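Local coordinates for putative DNA-binding protein (Ralstonia eutropha, PDB 2OBP) that probably binds DNA through a winged helix-turn-helix fold, at residues 19-24 / 46-51; 34-39 / 75-80. One frame throughout, in Å; residues are numbered along the deposited sequence.

Interaction 1. Residues 19-24 / 46-51; sequences VEVLLV and AQLPMS
Val24 brings helix 16-28 against the C-terminal end of helix 39-46. Its CB points toward Ala46 and splits into two methyls with different neighbours. CG1 is anti to the backbone N (chi1 167°) and faces Trp37. CG2 lies beside the backbone N and packs on Ala46, with Val24 CG2 3.8 Å from Ala46 N and 3.9 Å from Ala46 CB. One turn earlier, CG of Glu20 flanks the same alanine. Glu20 CG is 4.0 Å from Ala46 CB and 3.5 Å from Ala46 O. The Glu20 chain bends at chi2 (65°) beyond this methylene. Residues 47-49 are consistent with the turn of a helix-turn-helix motif between helices 39-46 and 50-62. Gln47, the first residue past helix 39-46, takes positive phi (59°) in a Schellman motif, and Pro49 is the N-cap of helix 50-62. Leu48, between them, turns its side chain back to helix 16-28. Its CG is anti to the carbonyl carbon. Leu48 CD1 meets Val21 CG2 at 3.5 Å, a tight carbon contact, and the two side chains cross at about a right angle. Val21 is buried and also packs on Leu53, Val56, Leu57 and Leu60 of helix 50-62.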
loop_
_atom_site.group_PDB
_atom_site.type_symbol
_atom_site.label_atom_id
_atom_site.label_comp_id
_atom_site.label_asym_id
_atom_site.label_seq_id
_atom_site.Cartn_x
_atom_site.Cartn_y
_atom_site.Cartn_z
ATOM N N VAL A 19 5.289 -4.313 -6.661
ATOM C CA VAL A 19 4.748 -3.461 -7.708
ATOM C C VAL A 19 3.227 -3.355 -7.609
ATOM O O VAL A 19 2.689 -2.265 -7.688
ATOM C CB VAL A 19 5.155 -3.966 -9.127
ATOM C CG1 VAL A 19 4.415 -3.152 -10.200
ATOM C CG2 VAL A 19 6.673 -3.906 -9.291
ATOM N N GLU A 20 2.541 -4.475 -7.419
ATOM C CA GLU A 20 1.089 -4.471 -7.417
ATOM C C GLU A 20 0.519 -3.674 -6.236
ATOM O O GLU A 20 -0.444 -2.906 -6.390
ATOM C CB GLU A 20 0.523 -5.877 -7.428
ATOM C CG GLU A 20 -0.951 -5.915 -7.833
ATOM C CD GLU A 20 -1.210 -5.470 -9.270
ATOM O OE1 GLU A 20 -0.263 -5.452 -10.092
ATOM O OE2 GLU A 20 -2.369 -5.121 -9.570
ATOM N N VAL A 21 1.121 -3.843 -5.065
ATOM C CA VAL A 21 0.718 -3.077 -3.917
ATOM C C VAL A 21 0.966 -1.581 -4.140
ATOM O O VAL A 21 0.130 -0.759 -3.745
ATOM C CB VAL A 21 1.391 -3.598 -2.618
ATOM C CG1 VAL A 21 1.096 -2.669 -1.415
ATOM C CG2 VAL A 21 0.899 -5.020 -2.343
ATOM N N LEU A 22 2.123 -1.189 -4.705
ATOM C CA LEU A 22 2.350 0.220 -5.025
ATOM C C LEU A 22 1.295 0.787 -5.974
ATOM O O LEU A 22 0.797 1.889 -5.761
ATOM C CB LEU A 22 3.749 0.412 -5.653
ATOM C CG LEU A 22 4.915 0.372 -4.658
ATOM C CD1 LEU A 22 6.239 0.360 -5.481
ATOM C CD2 LEU A 22 4.914 1.576 -3.778
ATOM N N LEU A 23 0.943 0.015 -6.995
ATOM C CA LEU A 23 -0.119 0.423 -7.928
ATOM C C LEU A 23 -1.475 0.581 -7.262
ATOM O O LEU A 23 -2.187 1.553 -7.529
ATOM C CB LEU A 23 -0.208 -0.575 -9.073
ATOM C CG LEU A 23 0.859 -0.459 -10.135
ATOM C CD1 LEU A 23 0.734 -1.686 -11.016
ATOM C CD2 LEU A 23 0.621 0.827 -10.935
ATOM N N VAL A 24 -1.843 -0.368 -6.400
ATOM C CA VAL A 24 -3.127 -0.291 -5.711
ATOM C C VAL A 24 -3.161 0.920 -4.761
ATOM O O VAL A 24 -4.150 1.654 -4.717
ATOM C CB VAL A 24 -3.422 -1.599 -4.955
ATOM C CG1 VAL A 24 -4.560 -1.447 -3.993
ATOM C CG2 VAL A 24 -3.693 -2.713 -5.954
ATOM N N ALA A 46 -5.176 -6.025 -4.995
ATOM C CA ALA A 46 -3.832 -6.477 -5.415
ATOM C C ALA A 46 -3.789 -7.958 -5.775
ATOM O O ALA A 46 -2.799 -8.455 -6.313
ATOM C CB ALA A 46 -2.792 -6.166 -4.300
ATOM N N GLN A 47 -4.862 -8.671 -5.456
ATOM C CA GLN A 47 -4.954 -10.115 -5.649
ATOM C C GLN A 47 -3.877 -10.892 -4.901
ATOM O O GLN A 47 -3.268 -11.803 -5.439
ATOM C CB GLN A 47 -4.963 -10.450 -7.134
ATOM C CG GLN A 47 -6.170 -9.853 -7.861
ATOM C CD GLN A 47 -6.218 -10.222 -9.323
ATOM O OE1 GLN A 47 -5.673 -9.508 -10.159
ATOM N NE2 GLN A 47 -6.850 -11.335 -9.636
ATOM N N LEU A 48 -3.654 -10.522 -3.653
ATOM C CA LEU A 48 -2.619 -11.106 -2.810
ATOM C C LEU A 48 -3.286 -11.680 -1.578
ATOM O O LEU A 48 -4.211 -11.084 -1.047
ATOM C CB LEU A 48 -1.611 -10.038 -2.368
ATOM C CG LEU A 48 -0.733 -9.451 -3.461
ATOM C CD1 LEU A 48 0.195 -8.363 -2.878
ATOM C CD2 LEU A 48 0.113 -10.524 -4.164
ATOM N N PRO A 49 -2.808 -12.838 -1.105
ATOM C CA PRO A 49 -3.184 -13.288 0.229
ATOM C C PRO A 49 -2.756 -12.268 1.291
ATOM O O PRO A 49 -1.744 -11.559 1.092
ATOM C CB PRO A 49 -2.380 -14.567 0.423
ATOM C CG PRO A 49 -1.853 -14.940 -0.915
ATOM C CD PRO A 49 -1.821 -13.721 -1.753
HETATM N N MSE A 50 -3.494 -12.195 2.394
HETATM C CA MSE A 50 -3.169 -11.262 3.459
HETATM C C MSE A 50 -1.722 -11.405 3.975
HETATM O O MSE A 50 -1.069 -10.407 4.319
HETATM C CB MSE A 50 -4.182 -11.443 4.582
HETATM C CG MSE A 50 -3.975 -10.550 5.750
HETATM SE SE MSE A 50 -3.867 -8.651 5.368
HETATM C CE MSE A 50 -5.403 -8.321 4.419
ATOM N N SER A 51 -1.215 -12.641 4.061
ATOM C CA SER A 51 0.157 -12.816 4.568
ATOM C C SER A 51 1.177 -12.127 3.654
ATOM O O SER A 51 2.150 -11.522 4.130
ATOM C CB SER A 51 0.500 -14.307 4.723
ATOM O OG SER A 51 0.329 -14.960 3.491
#

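Interaction 2. Residues 34-39 / 75-80; sequences ATPWSL and RGHASL. With NO3 (nitrate ion), chain C.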
loop_
_atom_site.group_PDB
_atom_site.type_symbol
_atom_site.label_atom_id
_atom_site.label_comp_id
_atom_site.label_asym_id
_atom_site.label_seq_id
_atom_site.Cartn_x
_atom_site.Cartn_y
_atom_site.Cartn_z
ATOM N N ALA A 34 -9.326 11.184 0.566
ATOM C CA ALA A 34 -10.004 9.880 0.639
ATOM C C ALA A 34 -9.518 9.097 1.857
ATOM O O ALA A 34 -8.374 9.219 2.279
ATOM C CB ALA A 34 -9.758 9.084 -0.626
ATOM N N THR A 35 -10.416 8.314 2.455
ATOM C CA THR A 35 -10.060 7.427 3.557
ATOM C C THR A 35 -9.115 6.339 3.093
ATOM O O THR A 35 -9.368 5.717 2.057
ATOM C CB THR A 35 -11.331 6.796 4.102
ATOM O OG1 THR A 35 -12.194 7.838 4.560
ATOM C CG2 THR A 35 -11.031 5.799 5.223
ATOM N N PRO A 36 -8.004 6.098 3.832
ATOM C CA PRO A 36 -7.101 5.032 3.363
ATOM C C PRO A 36 -7.805 3.694 3.351
ATOM O O PRO A 36 -8.599 3.428 4.226
ATOM C CB PRO A 36 -6.002 4.978 4.418
ATOM C CG PRO A 36 -6.061 6.266 5.134
ATOM C CD PRO A 36 -7.484 6.745 5.060
ATOM N N TRP A 37 -7.453 2.851 2.397
ATOM C CA TRP A 37 -8.131 1.570 2.277
ATOM C C TRP A 37 -7.729 0.616 3.374
ATOM O O TRP A 37 -6.605 0.590 3.836
ATOM C CB TRP A 37 -7.788 0.929 0.947
ATOM C CG TRP A 37 -8.347 1.651 -0.276
ATOM C CD1 TRP A 37 -9.018 2.835 -0.321
ATOM C CD2 TRP A 37 -8.293 1.171 -1.607
ATOM N NE1 TRP A 37 -9.358 3.136 -1.629
ATOM C CE2 TRP A 37 -8.918 2.124 -2.430
ATOM C CE3 TRP A 37 -7.715 0.044 -2.196
ATOM C CZ2 TRP A 37 -8.997 1.973 -3.809
ATOM C CZ3 TRP A 37 -7.809 -0.109 -3.551
ATOM C CH2 TRP A 37 -8.438 0.847 -4.347
ATOM N N SER A 38 -8.690 -0.197 3.789
ATOM C CA SER A 38 -8.428 -1.241 4.744
ATOM C C SER A 38 -7.564 -2.350 4.165
ATOM O O SER A 38 -7.535 -2.586 2.957
ATOM C CB SER A 38 -9.737 -1.828 5.241
ATOM O OG SER A 38 -10.427 -2.673 4.316
ATOM N N LEU A 39 -6.855 -3.057 5.049
ATOM C CA LEU A 39 -5.933 -4.103 4.544
ATOM C C LEU A 39 -6.629 -5.134 3.659
ATOM O O LEU A 39 -6.119 -5.468 2.595
ATOM C CB LEU A 39 -5.138 -4.749 5.677
ATOM C CG LEU A 39 -4.389 -3.781 6.572
ATOM C CD1 LEU A 39 -3.618 -4.572 7.665
ATOM C CD2 LEU A 39 -3.474 -2.837 5.806
ATOM N N ARG A 75 -5.853 -5.198 13.047
ATOM C CA ARG A 75 -6.554 -4.742 11.820
ATOM C C ARG A 75 -6.336 -3.242 11.598
ATOM O O ARG A 75 -6.139 -2.475 12.529
ATOM C CB ARG A 75 -8.072 -5.054 11.898
ATOM C CG ARG A 75 -8.414 -6.513 12.031
ATOM C CD ARG A 75 -9.853 -6.752 11.637
ATOM N NE ARG A 75 -10.785 -6.196 12.599
ATOM C CZ ARG A 75 -12.114 -6.093 12.392
ATOM N NH1 ARG A 75 -12.667 -6.457 11.234
ATOM N NH2 ARG A 75 -12.883 -5.586 13.344
ATOM N N GLY A 76 -6.438 -2.808 10.350
ATOM C CA GLY A 76 -6.331 -1.392 10.058
ATOM C C GLY A 76 -6.281 -1.047 8.593
ATOM O O GLY A 76 -7.078 -1.595 7.816
ATOM N N HIS A 77 -5.404 -0.118 8.218
ATOM C CA HIS A 77 -5.404 0.417 6.870
ATOM C C HIS A 77 -3.964 0.804 6.485
ATOM O O HIS A 77 -3.084 0.842 7.345
ATOM C CB HIS A 77 -6.344 1.637 6.724
ATOM C CG HIS A 77 -6.114 2.710 7.737
ATOM N ND1 HIS A 77 -5.118 3.661 7.615
ATOM C CD2 HIS A 77 -6.763 2.981 8.891
ATOM C CE1 HIS A 77 -5.184 4.486 8.650
ATOM N NE2 HIS A 77 -6.145 4.077 9.452
ATOM N N ALA A 78 -3.771 1.104 5.225
ATOM C CA ALA A 78 -2.459 1.519 4.748
ATOM C C ALA A 78 -2.633 2.463 3.569
ATOM O O ALA A 78 -3.658 2.483 2.886
ATOM C CB ALA A 78 -1.639 0.285 4.329
ATOM N N SER A 79 -1.599 3.239 3.346
ATOM C CA SER A 79 -1.602 4.285 2.323
ATOM C C SER A 79 -0.140 4.647 2.004
ATOM O O SER A 79 0.749 4.340 2.795
ATOM C CB SER A 79 -2.341 5.547 2.758
ATOM O OG SER A 79 -1.949 6.007 4.032
ATOM N N LEU A 80 0.059 5.345 0.899
ATOM C CA LEU A 80 1.381 5.899 0.594
ATOM C C LEU A 80 1.633 7.112 1.471
ATOM O O LEU A 80 0.711 7.910 1.716
ATOM C CB LEU A 80 1.508 6.248 -0.859
ATOM C CG LEU A 80 1.342 5.124 -1.857
ATOM C CD1 LEU A 80 1.296 5.640 -3.292
ATOM C CD2 LEU A 80 2.393 4.045 -1.668
HETATM N N NO3 C . -7.671 -5.888 8.489
HETATM O O1 NO3 C . -7.383 -4.542 8.513
HETATM O O2 NO3 C . -6.625 -6.806 8.506
HETATM O O3 NO3 C . -9.037 -6.287 8.458
HETATM O O HOH W 1 -5.196 3.409 0.826
#
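The loop 34-39 crosses strand 76-80 with end-to-end directions 124° apart, and the backbones touch at a single bridge, Ser38 with His77. This pair is non-hydrogen-bonded, with one bond on each side of it. Ala78 N donates to Trp37 O over 3.2 Å, nearly along the C=O axis (169°). Leu39 N donates to Gly76 O over 3.1 Å, from above the carbonyl plane. A water extends the link, donating to Ala78 O and accepting from Trp37 N. In a winged helix the segment before the helix-turn-helix commonly pairs with the wing hairpin in this way; here the hairpin strands are 66-70 and 76-80. The Pro36 ring lies side by side with the His77 side chain, Pro36 CB being 3.6 Å from His77 ND1. With chi1 at 52° the His77 ring is held alongside Pro36. On the buried side Leu39 CD2 rests 3.9 Å from Ala78 CB, and both residues also touch Leu57. Gly76 N donates to nitrate O1 at 2.7 Å. The ion, probably from the crystallisation liquor, also lies along the Arg75 methylenes, with Arg75 CD 3.3 Å from nitrate O3. Arg75 NE forms a salt bridge with Asp73.

The centres of interactions 1 and 2 are 13 Å apart, and the segments alternate along the chain. Helix 39-46 joins them directly: it starts at the end of 34-39 and finishes at Ala46. Val24 CG1 reaches Trp37 CZ3 at 3.5 Å, so the two methyls of Val24 serve both contacts, CG1 on Trp37 and CG2 on Ala46. The selenomethionine Met50 places its CE 3.5 Å from Leu39 O. Leu22 CD2 and Leu80 CD2 meet at 4.1 Å, joining helix 16-28 to hairpin strand 76-80. The nitrate sits at Gly76 in interaction 2 and probably comes from the crystallisation liquor, so it need not mark a functional site.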